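Serine racemase (Enterococcus faecalis, PDB 4ECL) is the cytoplasmic domain of VanTG, a racemase of the alanine racemase family that joins a TIM-barrel domain to a second, mainly beta-stranded domain. Local coordinates at residues Y52-G57 with Y75-E80; D165-N170 with L207-E212. One frame throughout, in Å; residues are numbered along the deposited sequence.

Interaction 1. Residues Y52-G57 with Y75-E80; sequences YLEQIG and YGISSE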
loop_
_atom_site.group_PDB
_atom_site.type_symbol
_atom_site.label_atom_id
_atom_site.label_comp_id
_atom_site.label_asym_id
_atom_site.label_seq_id
_atom_site.Cartn_x
_atom_site.Cartn_y
_atom_site.Cartn_z
ATOM N N TYR A 52 -18.141 -6.856 13.088
ATOM C CA TYR A 52 -18.030 -7.995 13.994
ATOM C C TYR A 52 -17.725 -7.539 15.432
ATOM O O TYR A 52 -18.295 -8.065 16.394
ATOM C CB TYR A 52 -16.977 -9.004 13.505
ATOM C CG TYR A 52 -16.965 -10.291 14.306
ATOM C CD1 TYR A 52 -17.934 -11.265 14.097
ATOM C CD2 TYR A 52 -15.998 -10.528 15.285
ATOM C CE1 TYR A 52 -17.937 -12.436 14.825
ATOM C CE2 TYR A 52 -15.996 -11.705 16.022
ATOM C CZ TYR A 52 -16.970 -12.652 15.785
ATOM O OH TYR A 52 -16.988 -13.827 16.501
ATOM N N LEU A 53 -16.834 -6.561 15.571
ATOM C CA LEU A 53 -16.507 -6.022 16.889
ATOM C C LEU A 53 -17.741 -5.477 17.590
ATOM O O LEU A 53 -17.960 -5.744 18.776
ATOM C CB LEU A 53 -15.448 -4.932 16.787
ATOM C CG LEU A 53 -14.056 -5.441 16.419
ATOM C CD1 LEU A 53 -13.052 -4.286 16.340
ATOM C CD2 LEU A 53 -13.609 -6.524 17.399
ATOM N N GLU A 54 -18.540 -4.704 16.861
ATOM C CA GLU A 54 -19.790 -4.201 17.419
ATOM C C GLU A 54 -20.746 -5.353 17.735
ATOM O O GLU A 54 -21.487 -5.310 18.720
ATOM C CB GLU A 54 -20.450 -3.193 16.479
ATOM C CG GLU A 54 -21.680 -2.529 17.075
ATOM C CD GLU A 54 -22.075 -1.253 16.338
ATOM O OE1 GLU A 54 -21.704 -0.154 16.802
ATOM O OE2 GLU A 54 -22.765 -1.346 15.306
ATOM N N GLN A 55 -20.724 -6.390 16.906
ATOM C CA GLN A 55 -21.597 -7.529 17.145
ATOM C C GLN A 55 -21.259 -8.182 18.481
ATOM O O GLN A 55 -22.152 -8.542 19.251
ATOM C CB GLN A 55 -21.492 -8.548 16.010
ATOM C CG GLN A 55 -22.415 -9.755 16.170
ATOM C CD GLN A 55 -22.154 -10.821 15.124
ATOM O OE1 GLN A 55 -22.084 -10.530 13.930
ATOM N NE2 GLN A 55 -21.996 -12.061 15.568
ATOM N N ILE A 56 -19.969 -8.310 18.769
ATOM C CA ILE A 56 -19.566 -8.985 19.993
ATOM C C ILE A 56 -19.522 -8.077 21.220
ATOM O O ILE A 56 -19.137 -8.518 22.302
ATOM C CB ILE A 56 -18.245 -9.755 19.827
ATOM C CG1 ILE A 56 -17.096 -8.817 19.492
ATOM C CG2 ILE A 56 -18.398 -10.808 18.739
ATOM C CD1 ILE A 56 -15.737 -9.474 19.645
ATOM N N GLY A 57 -19.928 -6.819 21.053
ATOM C CA GLY A 57 -20.144 -5.945 22.194
ATOM C C GLY A 57 -19.150 -4.819 22.401
ATOM O O GLY A 57 -19.279 -4.067 23.365
ATOM N N TYR A 75 -21.458 1.676 7.355
ATOM C CA TYR A 75 -21.437 0.223 7.567
ATOM C C TYR A 75 -22.470 -0.199 8.609
ATOM O O TYR A 75 -22.647 -1.382 8.866
ATOM C CB TYR A 75 -20.051 -0.252 8.012
ATOM C CG TYR A 75 -18.965 -0.071 6.978
ATOM C CD1 TYR A 75 -19.274 0.051 5.624
ATOM C CD2 TYR A 75 -17.627 -0.036 7.354
ATOM C CE1 TYR A 75 -18.276 0.209 4.674
ATOM C CE2 TYR A 75 -16.624 0.128 6.414
ATOM C CZ TYR A 75 -16.955 0.247 5.078
ATOM O OH TYR A 75 -15.954 0.407 4.146
ATOM N N GLY A 76 -23.138 0.775 9.219
ATOM C CA GLY A 76 -24.125 0.492 10.247
ATOM C C GLY A 76 -23.587 0.560 11.668
ATOM O O GLY A 76 -24.265 0.146 12.611
ATOM N N ILE A 77 -22.374 1.085 11.829
ATOM C CA ILE A 77 -21.784 1.202 13.157
ATOM C C ILE A 77 -22.524 2.281 13.943
ATOM O O ILE A 77 -22.679 3.402 13.477
ATOM C CB ILE A 77 -20.281 1.511 13.097
ATOM C CG1 ILE A 77 -19.540 0.360 12.418
ATOM C CG2 ILE A 77 -19.729 1.701 14.492
ATOM C CD1 ILE A 77 -19.755 -0.978 13.119
ATOM N N SER A 78 -23.004 1.928 15.125
ATOM C CA SER A 78 -23.829 2.846 15.899
ATOM C C SER A 78 -23.118 3.322 17.157
ATOM O O SER A 78 -23.556 4.281 17.796
ATOM C CB SER A 78 -25.143 2.174 16.286
ATOM O OG SER A 78 -24.896 1.146 17.226
ATOM N N SER A 79 -22.029 2.650 17.515
ATOM C CA SER A 79 -21.260 3.016 18.700
ATOM C C SER A 79 -20.496 4.329 18.528
ATOM O O SER A 79 -20.405 4.880 17.421
ATOM C CB SER A 79 -20.285 1.904 19.069
ATOM O OG SER A 79 -20.978 0.694 19.278
ATOM N N GLU A 80 -19.944 4.833 19.628
ATOM C CA GLU A 80 -19.150 6.053 19.552
ATOM C C GLU A 80 -17.889 5.817 18.729
ATOM O O GLU A 80 -17.308 4.719 18.735
ATOM C CB GLU A 80 -18.812 6.597 20.948
ATOM C CG GLU A 80 -17.946 5.682 21.808
ATOM C CD GLU A 80 -17.880 6.132 23.266
ATOM O OE1 GLU A 80 -18.603 7.085 23.627
ATOM O OE2 GLU A 80 -17.114 5.527 24.049
HETATM O O HOH W 1 -25.175 -1.098 15.346
#

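Interaction 2. Residues D165-N170 with L207-E212; sequences DSLEEN and LLNYPE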
loop_
_atom_site.group_PDB
_atom_site.type_symbol
_atom_site.label_atom_id
_atom_site.label_comp_id
_atom_site.label_asym_id
_atom_site.label_seq_id
_atom_site.Cartn_x
_atom_site.Cartn_y
_atom_site.Cartn_z
ATOM N N ASP A 165 6.428 0.676 24.881
ATOM C CA ASP A 165 6.788 -0.641 24.379
ATOM C C ASP A 165 8.214 -1.012 24.749
ATOM O O ASP A 165 8.695 -2.082 24.382
ATOM C CB ASP A 165 6.625 -0.695 22.856
ATOM C CG ASP A 165 7.492 0.330 22.137
ATOM O OD1 ASP A 165 7.800 1.382 22.736
ATOM O OD2 ASP A 165 7.865 0.088 20.972
ATOM N N SER A 166 8.897 -0.129 25.469
ATOM C CA SER A 166 10.303 -0.358 25.788
ATOM C C SER A 166 10.571 -0.316 27.283
ATOM O O SER A 166 10.168 0.621 27.976
ATOM C CB SER A 166 11.197 0.656 25.075
ATOM O OG SER A 166 12.510 0.607 25.607
ATOM N N LEU A 167 11.259 -1.336 27.778
ATOM C CA LEU A 167 11.567 -1.401 29.196
ATOM C C LEU A 167 13.011 -1.001 29.475
ATOM O O LEU A 167 13.579 -1.377 30.496
ATOM C CB LEU A 167 11.233 -2.785 29.763
ATOM C CG LEU A 167 9.730 -3.089 29.738
ATOM C CD1 LEU A 167 9.439 -4.455 30.312
ATOM C CD2 LEU A 167 8.941 -2.012 30.485
ATOM N N GLU A 168 13.600 -0.232 28.562
ATOM C CA GLU A 168 14.918 0.335 28.807
ATOM C C GLU A 168 14.791 1.511 29.770
ATOM O O GLU A 168 13.763 2.195 29.792
ATOM C CB GLU A 168 15.606 0.768 27.509
ATOM C CG GLU A 168 16.042 -0.397 26.620
ATOM C CD GLU A 168 16.802 -1.491 27.377
ATOM O OE1 GLU A 168 17.743 -1.166 28.138
ATOM O OE2 GLU A 168 16.453 -2.684 27.210
ATOM N N GLU A 169 15.842 1.717 30.562
ATOM C CA GLU A 169 15.899 2.750 31.597
ATOM C C GLU A 169 15.382 4.115 31.130
ATOM O O GLU A 169 14.379 4.611 31.645
ATOM C CB GLU A 169 17.337 2.875 32.106
ATOM C CG GLU A 169 17.479 3.415 33.522
ATOM C CD GLU A 169 18.889 3.230 34.070
ATOM O OE1 GLU A 169 19.823 3.039 33.257
ATOM O OE2 GLU A 169 19.060 3.263 35.310
ATOM N N ASN A 170 16.059 4.706 30.150
ATOM C CA ASN A 170 15.687 6.023 29.641
ATOM C C ASN A 170 14.230 6.088 29.192
ATOM O O ASN A 170 13.533 7.075 29.444
ATOM C CB ASN A 170 16.599 6.435 28.479
ATOM C CG ASN A 170 18.045 6.643 28.908
ATOM O OD1 ASN A 170 18.327 6.966 30.066
ATOM N ND2 ASN A 170 18.972 6.461 27.969
ATOM N N LEU A 207 -1.251 -0.807 28.022
ATOM C CA LEU A 207 -1.911 -1.879 28.770
ATOM C C LEU A 207 -0.909 -2.949 29.192
ATOM O O LEU A 207 -0.840 -3.314 30.360
ATOM C CB LEU A 207 -3.014 -2.526 27.926
ATOM C CG LEU A 207 -3.695 -3.738 28.557
ATOM C CD1 LEU A 207 -4.204 -3.421 29.979
ATOM C CD2 LEU A 207 -4.830 -4.205 27.666
ATOM N N LEU A 208 -0.134 -3.454 28.235
ATOM C CA LEU A 208 0.788 -4.563 28.497
ATOM C C LEU A 208 1.914 -4.219 29.465
ATOM O O LEU A 208 2.338 -5.066 30.254
ATOM C CB LEU A 208 1.408 -5.073 27.190
ATOM C CG LEU A 208 0.474 -5.668 26.141
ATOM C CD1 LEU A 208 1.283 -6.083 24.907
ATOM C CD2 LEU A 208 -0.295 -6.847 26.718
ATOM N N ASN A 209 2.416 -2.991 29.380
ATOM C CA ASN A 209 3.579 -2.588 30.168
ATOM C C ASN A 209 3.286 -1.614 31.322
ATOM O O ASN A 209 4.115 -1.443 32.227
ATOM C CB ASN A 209 4.673 -2.039 29.245
ATOM C CG ASN A 209 5.486 -3.146 28.588
ATOM O OD1 ASN A 209 5.726 -4.185 29.198
ATOM N ND2 ASN A 209 5.905 -2.933 27.342
ATOM N N TYR A 210 2.117 -0.977 31.283
ATOM C CA TYR A 210 1.695 -0.075 32.356
ATOM C C TYR A 210 0.266 -0.413 32.806
ATOM O O TYR A 210 -0.622 0.441 32.817
ATOM C CB TYR A 210 1.860 1.403 31.915
ATOM C CG TYR A 210 3.318 1.739 31.700
ATOM C CD1 TYR A 210 3.947 1.444 30.496
ATOM C CD2 TYR A 210 4.086 2.286 32.722
ATOM C CE1 TYR A 210 5.291 1.704 30.308
ATOM C CE2 TYR A 210 5.438 2.557 32.538
ATOM C CZ TYR A 210 6.033 2.261 31.329
ATOM O OH TYR A 210 7.373 2.508 31.131
ATOM N N PRO A 211 0.043 -1.676 33.198
ATOM C CA PRO A 211 -1.325 -2.126 33.454
ATOM C C PRO A 211 -1.901 -1.479 34.702
ATOM O O PRO A 211 -3.119 -1.430 34.870
ATOM C CB PRO A 211 -1.152 -3.623 33.693
ATOM C CG PRO A 211 0.213 -3.741 34.275
ATOM C CD PRO A 211 1.042 -2.668 33.625
ATOM N N GLU A 212 -1.024 -0.983 35.564
ATOM C CA GLU A 212 -1.441 -0.348 36.803
ATOM C C GLU A 212 -2.185 0.972 36.586
ATOM O O GLU A 212 -2.878 1.435 37.487
ATOM C CB GLU A 212 -0.243 -0.152 37.733
ATOM C CG GLU A 212 0.612 1.072 37.425
ATOM C CD GLU A 212 1.570 0.892 36.249
ATOM O OE1 GLU A 212 1.984 -0.260 35.953
ATOM O OE2 GLU A 212 1.915 1.926 35.629
HETATM O O HOH W 2 8.572 2.444 28.706
#

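Interaction 1. Residues Y52-G57 with Y75-E80
E54 swings CG anti to its backbone N (chi1 -174°) and keeps the chain extended at chi2 (162°), which carries its carboxylate from helix 46-55 of the TIM-barrel domain across to the loop between helix 66-74 and strand 80-83. S79, with OG anti to its own carbonyl carbon (chi1 -57°), turns its hydroxyl to the incoming group. The contact joins the end of one helix to the loop after the next, at the surface of the barrel.

The bonding converges on one oxygen. E54 OE1 accepts from S79 OG at 2.7 Å, a donor lying on the anti side and tilted a little from the carboxylate plane. S79 N reaches E54 OE1 at 2.9 Å, nearly in line with the C-O bond, while S78 N takes the syn lone pair of E54 OE1 at 3.0 Å. Three donors from different directions restrict rotation of the carboxylate, and two successive amides of a loop turned to one anion would be expected to favour its charged form. A weaker bond runs from S78 N to E54 OE2.

I77 packs beside the same group: its CG2 lies 3.6 Å from E54 OE1, and its CD1 lies 3.7 Å from E54 OE2. I77 also touches F61 of strand 60-63. R73 bonds the carbonyl oxygens of I77 and S79, a second tie on the loop. Both helices end in Schellman motifs, at G57 and G76, each with positive phi. A water molecule is hydrogen-bonded to S78 OG at 2.9 Å.

Interaction 2. Residues D165-N170 with L207-E212
N209 meets D165 and L167 with its side-chain amide, at the place in the TIM-barrel domain where helix 204-209 ends beside the loop leading into helix 169-191. Its CB points toward that loop, and CG follows anti to the carbonyl carbon (chi1 -81°), lying 4.1 Å from L167 CD2. At CG the group divides. The nitrogen branch, ND2, comes up against the D165 backbone, 3.8 Å from D165 CA, a van der Waals contact. Its hydrogen bond goes to the carbonyl oxygen of A164, the residue just before D165. The oxygen branch, OD1, sits against the methyls of L167, 3.9 Å from CD1, and accepts a hydrogen bond from the backbone N of K236. One buried amide therefore ties two loops to the end of its helix, with both polar atoms paired and a leucine beside the oxygen.

L167 reaches this position through its branched end. Its chi1 of -66°, with chi2 extended, carries both methyls to the amide, the two side chains running obliquely to each other. L167 also touches K236 and V172, so the same leucine packs against the loop that bonds N209 and the helix that follows its own segment.

The D165-N170 segment has its own turn. S166 OG accepts from E168 N at 3.3 Å with an N-H...O angle of 167°, forming an ST turn just before helix 169-191, where E168 is the N-cap residue; S166 OG is also hydrogen-bonded to D171 OD2 in that helix. No direct hydrogen bond crosses between the segments, but one water bridges them: it donates to S166 O at 2.5 Å and, in the plane of the Y210 ring, accepts from Y210 OH at 2.7 Å.

Interactions 1 and 2 follow one another along the chain, the first closing before the second opens, and both belong to the TIM-barrel domain. Their centres lie 30 Å apart and their nearest atoms about 14 Å, so they do not touch. Their centres lie 18 and 19 Å from the centre of the chain; interaction 1 is a surface contact, interaction 2 partly buried. They differ in chemistry: 52-57 with 75-80 is joined by direct hydrogen bonds to a carboxylate, whereas 165-170 with 207-212 has none across it and relies on packing and a bridging water. Of the four segments, 165-170 reaches the second subunit, where N170 packs on its Y265, though N170 takes no part in the contact with 207-212.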